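Local coordinates for D-alanyl-D-alanine carboxypeptidase (Vibrio cholerae, PDB 5TR7), which probably removes C-terminal D-alanine residues from peptidoglycan precursors as a penicillin-binding serine carboxypeptidase of the S11 family, at residues Tyr11-Tyr16 and Lys241-Tyr246; Ala34-Met39 and Gly199-His204; Ile94-Gly99 and Gln183-Gly188. One frame throughout, in Å; residues are numbered along the deposited sequence.

Interaction 1: Tyr11-Tyr16 and Lys241-Tyr246; sequences YVLMDY and KKLLSY
The helix-on-sheet packing of the penicillin-binding, beta-lactamase-like fold brings Tyr11 and Leu13, on strand 10-15 of the antiparallel sheet, against Leu243 and Tyr246 of helix 233-251. The two short segments run in roughly the same direction, 33° apart, with their axes 9.2 Å from each other at closest approach. Side chains alternate along the strand: Tyr11 and Leu13 direct their CB atoms at helix 233-251, whereas Val12 points to the other face and rests on Ala154 of helix 150-163, so this strand is covered by helices on both faces. The contact is apolar and far from the active-site residues.

Leu243 is the helix residue that reaches the strand. Its CG is anti to the backbone N, which carries both methyls into the angle between the two strand side chains. CD2 meets the ring of Tyr11 obliquely, 3.8 Å from Tyr11 CD1, while Leu243 CD1 touches that same atom and also the tip of Leu13. Toward Leu13 the touch is nearer the backbone, Leu13 CB lying 4.0 Å from Leu243 CG. Outside the pair, Leu243 also packs on Val227 of strand 221-230, which pairs with strand 10-15, so one leucine bridges two strands of the sheet.

Leu13 answers with a CG likewise anti to its backbone N (chi1 170°), extending CD2 over the helix backbone. This methyl stands only 3.2 Å from the carbonyl oxygen of Leu243, a tight fit of a CH group against a helix carbonyl. One turn further along the helix, Tyr246 crosses Leu13 obliquely, and that methyl CD2 of Leu13 lies in the plane of the phenol ring, at its edge, 4.0 Å from Tyr246 CD2.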
loop_
_atom_site.group_PDB
_atom_site.type_symbol
_atom_site.label_atom_id
_atom_site.label_comp_id
_atom_site.label_asym_id
_atom_site.label_seq_id
_atom_site.Cartn_x
_atom_site.Cartn_y
_atom_site.Cartn_z
ATOM N N TYR A 11 -11.189 -6.358 -9.653
ATOM C CA TYR A 11 -11.493 -5.835 -8.334
ATOM C C TYR A 11 -11.942 -6.899 -7.409
ATOM O O TYR A 11 -12.275 -8.017 -7.831
ATOM C CB TYR A 11 -12.573 -4.750 -8.398
ATOM C CG TYR A 11 -13.939 -5.219 -8.904
ATOM C CD1 TYR A 11 -14.878 -5.785 -8.040
ATOM C CD2 TYR A 11 -14.307 -5.069 -10.238
ATOM C CE1 TYR A 11 -16.134 -6.170 -8.494
ATOM C CE2 TYR A 11 -15.556 -5.451 -10.693
ATOM C CZ TYR A 11 -16.464 -5.989 -9.808
ATOM O OH TYR A 11 -17.709 -6.367 -10.241
ATOM N N VAL A 12 -11.874 -6.552 -6.127
ATOM C CA VAL A 12 -12.385 -7.411 -5.079
ATOM C C VAL A 12 -12.931 -6.567 -3.972
ATOM O O VAL A 12 -12.396 -5.504 -3.685
ATOM C CB VAL A 12 -11.394 -8.465 -4.583
ATOM C CG1 VAL A 12 -10.164 -7.843 -4.028
ATOM C CG2 VAL A 12 -12.050 -9.303 -3.496
ATOM N N LEU A 13 -14.014 -7.009 -3.371
ATOM C CA LEU A 13 -14.595 -6.316 -2.258
ATOM C C LEU A 13 -14.678 -7.355 -1.194
ATOM O O LEU A 13 -15.248 -8.376 -1.399
ATOM C CB LEU A 13 -15.968 -5.803 -2.606
ATOM C CG LEU A 13 -16.782 -5.252 -1.458
ATOM C CD1 LEU A 13 -15.990 -4.246 -0.681
ATOM C CD2 LEU A 13 -18.063 -4.642 -1.959
ATOM N N MET A 14 -14.113 -7.085 -0.042
ATOM C CA MET A 14 -14.065 -8.057 1.031
ATOM C C MET A 14 -14.544 -7.515 2.337
ATOM O O MET A 14 -14.237 -6.383 2.699
ATOM C CB MET A 14 -12.611 -8.516 1.180
ATOM C CG MET A 14 -12.309 -9.412 2.363
ATOM S SD MET A 14 -10.561 -9.798 2.503
ATOM C CE MET A 14 -10.420 -11.061 1.245
ATOM N N ASP A 15 -15.319 -8.328 3.029
ATOM C CA ASP A 15 -15.739 -8.004 4.392
ATOM C C ASP A 15 -14.493 -8.202 5.288
ATOM O O ASP A 15 -13.940 -9.285 5.331
ATOM C CB ASP A 15 -16.869 -8.950 4.835
ATOM C CG ASP A 15 -17.077 -8.964 6.335
ATOM O OD1 ASP A 15 -16.949 -7.927 7.012
ATOM O OD2 ASP A 15 -17.333 -10.058 6.845
ATOM N N TYR A 16 -14.075 -7.159 5.991
ATOM C CA TYR A 16 -12.916 -7.218 6.835
ATOM C C TYR A 16 -13.067 -8.231 7.927
ATOM O O TYR A 16 -12.095 -8.876 8.264
ATOM C CB TYR A 16 -12.577 -5.854 7.503
ATOM C CG TYR A 16 -11.525 -5.966 8.592
ATOM C CD1 TYR A 16 -10.163 -5.844 8.288
ATOM C CD2 TYR A 16 -11.873 -6.186 9.917
ATOM C CE1 TYR A 16 -9.215 -5.984 9.268
ATOM C CE2 TYR A 16 -10.903 -6.293 10.914
ATOM C CZ TYR A 16 -9.578 -6.196 10.569
ATOM O OH TYR A 16 -8.561 -6.347 11.519
ATOM N N LYS A 241 -15.673 4.076 -4.411
ATOM C CA LYS A 241 -16.797 4.545 -3.581
ATOM C C LYS A 241 -18.022 3.687 -3.900
ATOM O O LYS A 241 -18.683 3.242 -2.967
ATOM C CB LYS A 241 -17.084 6.063 -3.732
ATOM C CG LYS A 241 -18.002 6.604 -2.706
ATOM C CD LYS A 241 -18.406 8.070 -2.887
ATOM C CE LYS A 241 -19.105 8.566 -1.600
ATOM N NZ LYS A 241 -19.509 9.996 -1.659
ATOM N N LYS A 242 -18.257 3.351 -5.186
ATOM C CA LYS A 242 -19.428 2.527 -5.547
ATOM C C LYS A 242 -19.262 1.160 -4.938
ATOM O O LYS A 242 -20.179 0.631 -4.353
ATOM C CB LYS A 242 -19.609 2.282 -7.045
ATOM C CG LYS A 242 -20.048 3.450 -7.857
ATOM C CD LYS A 242 -19.895 3.185 -9.363
ATOM C CE LYS A 242 -20.147 4.511 -10.067
ATOM N NZ LYS A 242 -19.586 4.544 -11.444
ATOM N N LEU A 243 -18.099 0.588 -5.115
ATOM C CA LEU A 243 -17.847 -0.721 -4.605
ATOM C C LEU A 243 -18.104 -0.748 -3.134
ATOM O O LEU A 243 -18.771 -1.606 -2.663
ATOM C CB LEU A 243 -16.426 -1.123 -4.913
ATOM C CG LEU A 243 -16.112 -2.595 -4.966
ATOM C CD1 LEU A 243 -17.181 -3.386 -5.672
ATOM C CD2 LEU A 243 -14.771 -2.806 -5.609
ATOM N N LEU A 244 -17.583 0.220 -2.412
ATOM C CA LEU A 244 -17.754 0.268 -0.955
ATOM C C LEU A 244 -19.213 0.485 -0.548
ATOM O O LEU A 244 -19.690 -0.196 0.366
ATOM C CB LEU A 244 -16.864 1.339 -0.315
ATOM C CG LEU A 244 -15.368 1.069 -0.307
ATOM C CD1 LEU A 244 -14.588 2.354 -0.044
ATOM C CD2 LEU A 244 -14.969 0.020 0.700
ATOM N N SER A 245 -19.926 1.423 -1.177
ATOM C CA SER A 245 -21.338 1.660 -0.828
ATOM C C SER A 245 -22.164 0.415 -1.018
ATOM O O SER A 245 -23.046 0.132 -0.216
ATOM C CB SER A 245 -21.978 2.756 -1.669
ATOM O OG SER A 245 -21.226 3.903 -1.508
ATOM N N TYR A 246 -21.901 -0.311 -2.095
ATOM C CA TYR A 246 -22.607 -1.547 -2.327
ATOM C C TYR A 246 -22.373 -2.511 -1.141
ATOM O O TYR A 246 -23.274 -3.123 -0.644
ATOM C CB TYR A 246 -22.112 -2.188 -3.636
ATOM C CG TYR A 246 -22.542 -3.615 -3.803
ATOM C CD1 TYR A 246 -23.864 -3.932 -4.210
ATOM C CD2 TYR A 246 -21.672 -4.632 -3.566
ATOM C CE1 TYR A 246 -24.299 -5.258 -4.349
ATOM C CE2 TYR A 246 -22.055 -5.974 -3.744
ATOM C CZ TYR A 246 -23.365 -6.282 -4.095
ATOM O OH TYR A 246 -23.680 -7.607 -4.218
#

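Interaction 2: Ala34-Met39 and Gly199-His204; sequences ASLTKM and GIKTGH
Leu36 and Met39, from the 3-10 turn and helix that follow Ala34, pack against the aliphatic part of Lys201 on the edge strand 196-205, where the SxxK motif (Ser35, Lys38) meets the KTG motif (Lys201 to Gly203) of the penicillin-binding active site. This is the more buried end. Met39 and Lys201 run alongside one another, antiparallel, with Met39 CG 3.6 Å from Lys201 CB, while Met39 SD reaches Ile200 CG2 at 3.7 Å, those two chains lying nearly perpendicular. Leu36 pushes CD2 to within 3.1 Å of the Lys201 carbonyl oxygen. Helix 150-163 lines this end through Leu153, Leu156 and Leu160.

The other end, Ala34 and His204, is partly exposed and makes a single short touch, Ala34 CB to His204 O at 3.0 Å. His204 directs its CB away from 34-39, and Ser35 CB comes no closer than 4.1 Å to Thr202 O.

Between these ends lie the polar tips. Lys38 is extended until it bends at its last torsion (chi4 75°), which brings NZ to Ser35 OG, to which it donates at 2.8 Å; NZ is also bonded to Asn100 OD1 and His139 O. Lys201 bends too, and its NZ is held by Thr202 O and, outside the segments, by Ser98 OG. The bond from Lys38 to the hydroxyl of Ser35 is consistent with the predicted roles of these residues as proton acceptor and acylated nucleophile.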
loop_
_atom_site.group_PDB
_atom_site.type_symbol
_atom_site.label_atom_id
_atom_site.label_comp_id
_atom_site.label_asym_id
_atom_site.label_seq_id
_atom_site.Cartn_x
_atom_site.Cartn_y
_atom_site.Cartn_z
ATOM N N ALA A 34 2.882 -2.750 -8.660
ATOM C CA ALA A 34 3.563 -1.480 -8.659
ATOM C C ALA A 34 3.631 -0.910 -7.262
ATOM O O ALA A 34 3.909 -1.606 -6.299
ATOM C CB ALA A 34 2.911 -0.507 -9.655
ATOM N N SER A 35 3.267 0.338 -7.132
ATOM C CA SER A 35 3.437 1.020 -5.863
ATOM C C SER A 35 2.586 0.396 -4.719
ATOM O O SER A 35 2.796 0.704 -3.537
ATOM C CB SER A 35 3.211 2.490 -6.127
ATOM O OG SER A 35 3.611 3.282 -5.080
ATOM N N LEU A 36 1.672 -0.522 -5.043
ATOM C CA LEU A 36 0.893 -1.149 -3.980
ATOM C C LEU A 36 1.824 -2.104 -3.222
ATOM O O LEU A 36 1.528 -2.480 -2.088
ATOM C CB LEU A 36 -0.332 -1.894 -4.519
ATOM C CG LEU A 36 -1.348 -1.023 -5.184
ATOM C CD1 LEU A 36 -2.384 -1.977 -5.698
ATOM C CD2 LEU A 36 -1.955 0.041 -4.229
ATOM N N THR A 37 2.954 -2.444 -3.854
ATOM C CA THR A 37 4.002 -3.242 -3.201
ATOM C C THR A 37 4.440 -2.582 -1.866
ATOM O O THR A 37 4.877 -3.250 -0.939
ATOM C CB THR A 37 5.237 -3.313 -4.135
ATOM O OG1 THR A 37 4.887 -4.028 -5.317
ATOM C CG2 THR A 37 6.410 -4.015 -3.487
ATOM N N LYS A 38 4.253 -1.269 -1.776
ATOM C CA LYS A 38 4.621 -0.519 -0.567
ATOM C C LYS A 38 3.816 -0.928 0.622
ATOM O O LYS A 38 4.267 -0.775 1.774
ATOM C CB LYS A 38 4.600 0.957 -0.784
ATOM C CG LYS A 38 5.597 1.409 -1.870
ATOM C CD LYS A 38 5.662 2.926 -2.051
ATOM C CE LYS A 38 6.726 3.344 -3.065
ATOM N NZ LYS A 38 6.321 3.080 -4.454
ATOM N N MET A 39 2.628 -1.478 0.386
ATOM C CA MET A 39 1.858 -2.005 1.516
ATOM C C MET A 39 2.612 -3.166 2.165
ATOM O O MET A 39 2.602 -3.321 3.419
ATOM C CB MET A 39 0.489 -2.510 1.071
ATOM C CG MET A 39 -0.489 -1.376 0.677
ATOM S SD MET A 39 -2.125 -1.992 0.457
ATOM C CE MET A 39 -2.076 -3.216 -0.789
ATOM N N GLY A 199 -7.968 4.419 4.598
ATOM C CA GLY A 199 -6.865 3.809 3.902
ATOM C C GLY A 199 -7.303 3.426 2.486
ATOM O O GLY A 199 -8.443 3.634 2.113
ATOM N N ILE A 200 -6.443 2.789 1.711
ATOM C CA ILE A 200 -5.115 2.401 2.143
ATOM C C ILE A 200 -4.029 2.968 1.235
ATOM O O ILE A 200 -3.310 3.876 1.603
ATOM C CB ILE A 200 -4.978 0.872 2.217
ATOM C CG1 ILE A 200 -6.171 0.262 2.945
ATOM C CG2 ILE A 200 -3.655 0.455 2.829
ATOM C CD1 ILE A 200 -5.984 -1.222 3.317
ATOM N N LYS A 201 -3.905 2.444 0.037
ATOM C CA LYS A 201 -2.807 2.845 -0.797
ATOM C C LYS A 201 -3.191 2.894 -2.246
ATOM O O LYS A 201 -3.861 2.063 -2.787
ATOM C CB LYS A 201 -1.674 1.821 -0.621
ATOM C CG LYS A 201 -0.349 2.146 -1.306
ATOM C CD LYS A 201 0.350 3.240 -0.545
ATOM C CE LYS A 201 1.631 3.694 -1.236
ATOM N NZ LYS A 201 1.449 4.545 -2.443
ATOM N N THR A 202 -2.552 3.794 -2.887
ATOM C CA THR A 202 -2.778 4.106 -4.250
ATOM C C THR A 202 -1.601 3.637 -5.145
ATOM O O THR A 202 -0.526 3.423 -4.695
ATOM C CB THR A 202 -2.886 5.624 -4.232
ATOM O OG1 THR A 202 -3.539 6.066 -5.387
ATOM C CG2 THR A 202 -1.534 6.267 -4.052
ATOM N N GLY A 203 -1.846 3.444 -6.417
ATOM C CA GLY A 203 -0.740 3.111 -7.347
ATOM C C GLY A 203 -1.147 3.102 -8.774
ATOM O O GLY A 203 -2.351 3.176 -9.071
ATOM N N HIS A 204 -0.175 2.904 -9.668
ATOM C CA HIS A 204 -0.460 2.830 -11.118
ATOM C C HIS A 204 0.333 1.675 -11.740
ATOM O O HIS A 204 1.486 1.454 -11.398
ATOM C CB HIS A 204 -0.068 4.142 -11.779
ATOM C CG HIS A 204 -0.456 4.234 -13.218
ATOM N ND1 HIS A 204 0.287 3.674 -14.234
ATOM C CD2 HIS A 204 -1.531 4.805 -13.808
ATOM C CE1 HIS A 204 -0.322 3.890 -15.384
ATOM N NE2 HIS A 204 -1.403 4.613 -15.154
#

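Interaction 3: Ile94-Gly99 and Gln183-Gly188; sequences IIIQSG and QYNRNG. With NO2 (nitrite ion), chain F.
Ile96, near the C-terminal end of helix 87-95, meets Asn185 where the chain leaves strand 181-184, in the part of the fold that carries the SxN motif (Ser98 to Asn100). The two side chains lie nearly perpendicular: Ile96 CG2, anti to the backbone N, sits 4.1 Å from Asn185 CB, and the Ile96 carbonyl oxygen lies 3.6 Å from Asn185 CA. Asn185 itself is fixed by an Asx turn, its OD1 accepting from Asn187 N in a nearly straight bond (168°) of 3.0 Å, and its ND2 donates to Glu173 O.

Gln97 follows, packing amide against amide. Its extended chain crosses that of Gln183 squarely, with the two amide planes 46° apart and Gln97 CD 3.6 Å from Gln183 NE2. Each amide nitrogen donates elsewhere, Gln97 NE2 to Phe176 O and Gln183 NE2 to Lys76 O.

Ser98, a predicted active-site residue, then takes a positive phi, 63°, as the chain leaves the helix, and Gly99 occupies the N-cap position of helix 100-111. Further along the partner segment, Gly188 N donates to nitrite O1 at 2.9 Å, and Arg236 NE also binds the ion. Gln97 NE2, Gln183 NE2 and Asn185 ND2 thus all find acceptors outside the two segments, which van der Waals packing joins, while the nitrite may mark a small anion-binding spot near the active site.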
loop_
_atom_site.group_PDB
_atom_site.type_symbol
_atom_site.label_atom_id
_atom_site.label_comp_id
_atom_site.label_asym_id
_atom_site.label_seq_id
_atom_site.Cartn_x
_atom_site.Cartn_y
_atom_site.Cartn_z
ATOM N N ILE A 94 7.238 6.641 2.797
ATOM C CA ILE A 94 6.755 5.481 2.079
ATOM C C ILE A 94 5.211 5.500 1.919
ATOM O O ILE A 94 4.661 5.377 0.851
ATOM C CB ILE A 94 7.153 4.183 2.832
ATOM C CG1 ILE A 94 8.672 3.989 2.761
ATOM C CG2 ILE A 94 6.345 2.974 2.318
ATOM C CD1 ILE A 94 9.223 2.819 3.616
ATOM N N ILE A 95 4.529 5.669 3.036
ATOM C CA ILE A 95 3.117 5.524 3.082
ATOM C C ILE A 95 2.360 6.703 2.488
ATOM O O ILE A 95 1.451 6.515 1.739
ATOM C CB ILE A 95 2.679 5.290 4.551
ATOM C CG1 ILE A 95 3.119 3.880 5.003
ATOM C CG2 ILE A 95 1.164 5.471 4.716
ATOM C CD1 ILE A 95 3.034 3.679 6.526
ATOM N N ILE A 96 2.703 7.897 2.897
ATOM C CA ILE A 96 1.993 9.059 2.443
ATOM C C ILE A 96 2.481 9.566 1.093
ATOM O O ILE A 96 1.683 9.936 0.246
ATOM C CB ILE A 96 2.115 10.163 3.503
ATOM C CG1 ILE A 96 1.621 9.606 4.866
ATOM C CG2 ILE A 96 1.307 11.408 3.081
ATOM C CD1 ILE A 96 1.846 10.523 6.075
ATOM N N GLN A 97 3.779 9.626 0.930
ATOM C CA GLN A 97 4.375 10.193 -0.264
ATOM C C GLN A 97 4.671 9.124 -1.292
ATOM O O GLN A 97 5.002 9.458 -2.408
ATOM C CB GLN A 97 5.689 10.905 0.072
ATOM C CG GLN A 97 5.628 11.908 1.220
ATOM C CD GLN A 97 6.909 12.663 1.414
ATOM O OE1 GLN A 97 7.993 12.088 1.289
ATOM N NE2 GLN A 97 6.800 13.969 1.751
ATOM N N SER A 98 4.645 7.847 -0.914
ATOM C CA SER A 98 4.906 6.772 -1.873
ATOM C C SER A 98 6.336 6.920 -2.394
ATOM O O SER A 98 6.632 6.674 -3.566
ATOM C CB SER A 98 3.853 6.862 -3.031
ATOM O OG SER A 98 3.717 5.600 -3.621
ATOM N N GLY A 99 7.253 7.293 -1.519
ATOM C CA GLY A 99 8.636 7.531 -1.956
ATOM C C GLY A 99 9.469 6.262 -2.122
ATOM O O GLY A 99 9.653 5.525 -1.179
ATOM N N GLN A 183 4.041 16.858 0.378
ATOM C CA GLN A 183 3.380 16.018 -0.607
ATOM C C GLN A 183 2.115 15.490 0.056
ATOM O O GLN A 183 2.083 15.236 1.257
ATOM C CB GLN A 183 4.293 14.893 -1.060
ATOM C CG GLN A 183 5.689 15.409 -1.371
ATOM C CD GLN A 183 6.602 14.430 -2.115
ATOM O OE1 GLN A 183 6.227 13.962 -3.160
ATOM N NE2 GLN A 183 7.847 14.230 -1.649
ATOM N N TYR A 184 1.075 15.383 -0.746
ATOM C CA TYR A 184 -0.205 14.891 -0.337
ATOM C C TYR A 184 -0.411 13.423 -0.562
ATOM O O TYR A 184 0.065 12.845 -1.490
ATOM C CB TYR A 184 -1.368 15.673 -1.037
ATOM C CG TYR A 184 -1.435 17.042 -0.466
ATOM C CD1 TYR A 184 -0.618 18.052 -0.977
ATOM C CD2 TYR A 184 -2.165 17.308 0.703
ATOM C CE1 TYR A 184 -0.594 19.321 -0.398
ATOM C CE2 TYR A 184 -2.145 18.566 1.291
ATOM C CZ TYR A 184 -1.364 19.567 0.728
ATOM O OH TYR A 184 -1.357 20.797 1.321
ATOM N N ASN A 185 -1.193 12.839 0.325
ATOM C CA ASN A 185 -1.614 11.487 0.170
ATOM C C ASN A 185 -2.537 11.473 -1.039
ATOM O O ASN A 185 -3.484 12.235 -1.062
ATOM C CB ASN A 185 -2.387 11.048 1.428
ATOM C CG ASN A 185 -2.598 9.611 1.486
ATOM O OD1 ASN A 185 -2.900 8.981 0.468
ATOM N ND2 ASN A 185 -2.416 9.032 2.712
ATOM N N ARG A 186 -2.234 10.661 -2.038
ATOM C CA ARG A 186 -3.003 10.519 -3.281
ATOM C C ARG A 186 -4.327 9.784 -3.118
ATOM O O ARG A 186 -5.087 9.656 -4.075
ATOM C CB ARG A 186 -2.136 9.720 -4.282
ATOM C CG ARG A 186 -0.982 10.410 -4.972
ATOM C CD ARG A 186 -1.371 10.766 -6.434
ATOM N NE ARG A 186 -0.275 10.478 -7.368
ATOM C CZ ARG A 186 -0.382 10.213 -8.685
ATOM N NH1 ARG A 186 0.700 9.929 -9.379
ATOM N NH2 ARG A 186 -1.520 10.166 -9.332
ATOM N N ASN A 187 -4.623 9.207 -1.937
ATOM C CA ASN A 187 -5.935 8.605 -1.739
ATOM C C ASN A 187 -6.981 9.719 -1.429
ATOM O O ASN A 187 -7.211 10.116 -0.276
ATOM C CB ASN A 187 -5.848 7.605 -0.620
ATOM C CG ASN A 187 -7.135 6.916 -0.345
ATOM O OD1 ASN A 187 -8.083 6.983 -1.117
ATOM N ND2 ASN A 187 -7.177 6.208 0.782
ATOM N N GLY A 188 -7.574 10.228 -2.481
ATOM C CA GLY A 188 -8.556 11.305 -2.426
ATOM C C GLY A 188 -9.783 10.982 -1.601
ATOM O O GLY A 188 -10.372 11.876 -0.988
HETATM N N NO2 F . -7.434 8.745 -5.837
HETATM O O1 NO2 F . -7.806 9.788 -5.341
HETATM O O2 NO2 F . -6.871 8.933 -7.088
#

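From the N terminus, the chain first passes through segment 11-16, then 34-39 and 94-99, returns through 183-188 and 199-204, and reaches 241-246. The three closures are concentric and none cross: interaction 3 falls within the loop of interaction 2, which falls within that of interaction 1. Interaction 1 ties helix 233-251, the last modelled helix, to the sheet near its far edge, about 17 Å between centres from interaction 2 and without touching it. Interactions 2 and 3 do touch, around Ser98 and where Asn187 ND2 probably bonds Gly199 O at 3.2 Å, so together they join sheet and helical region around the active site.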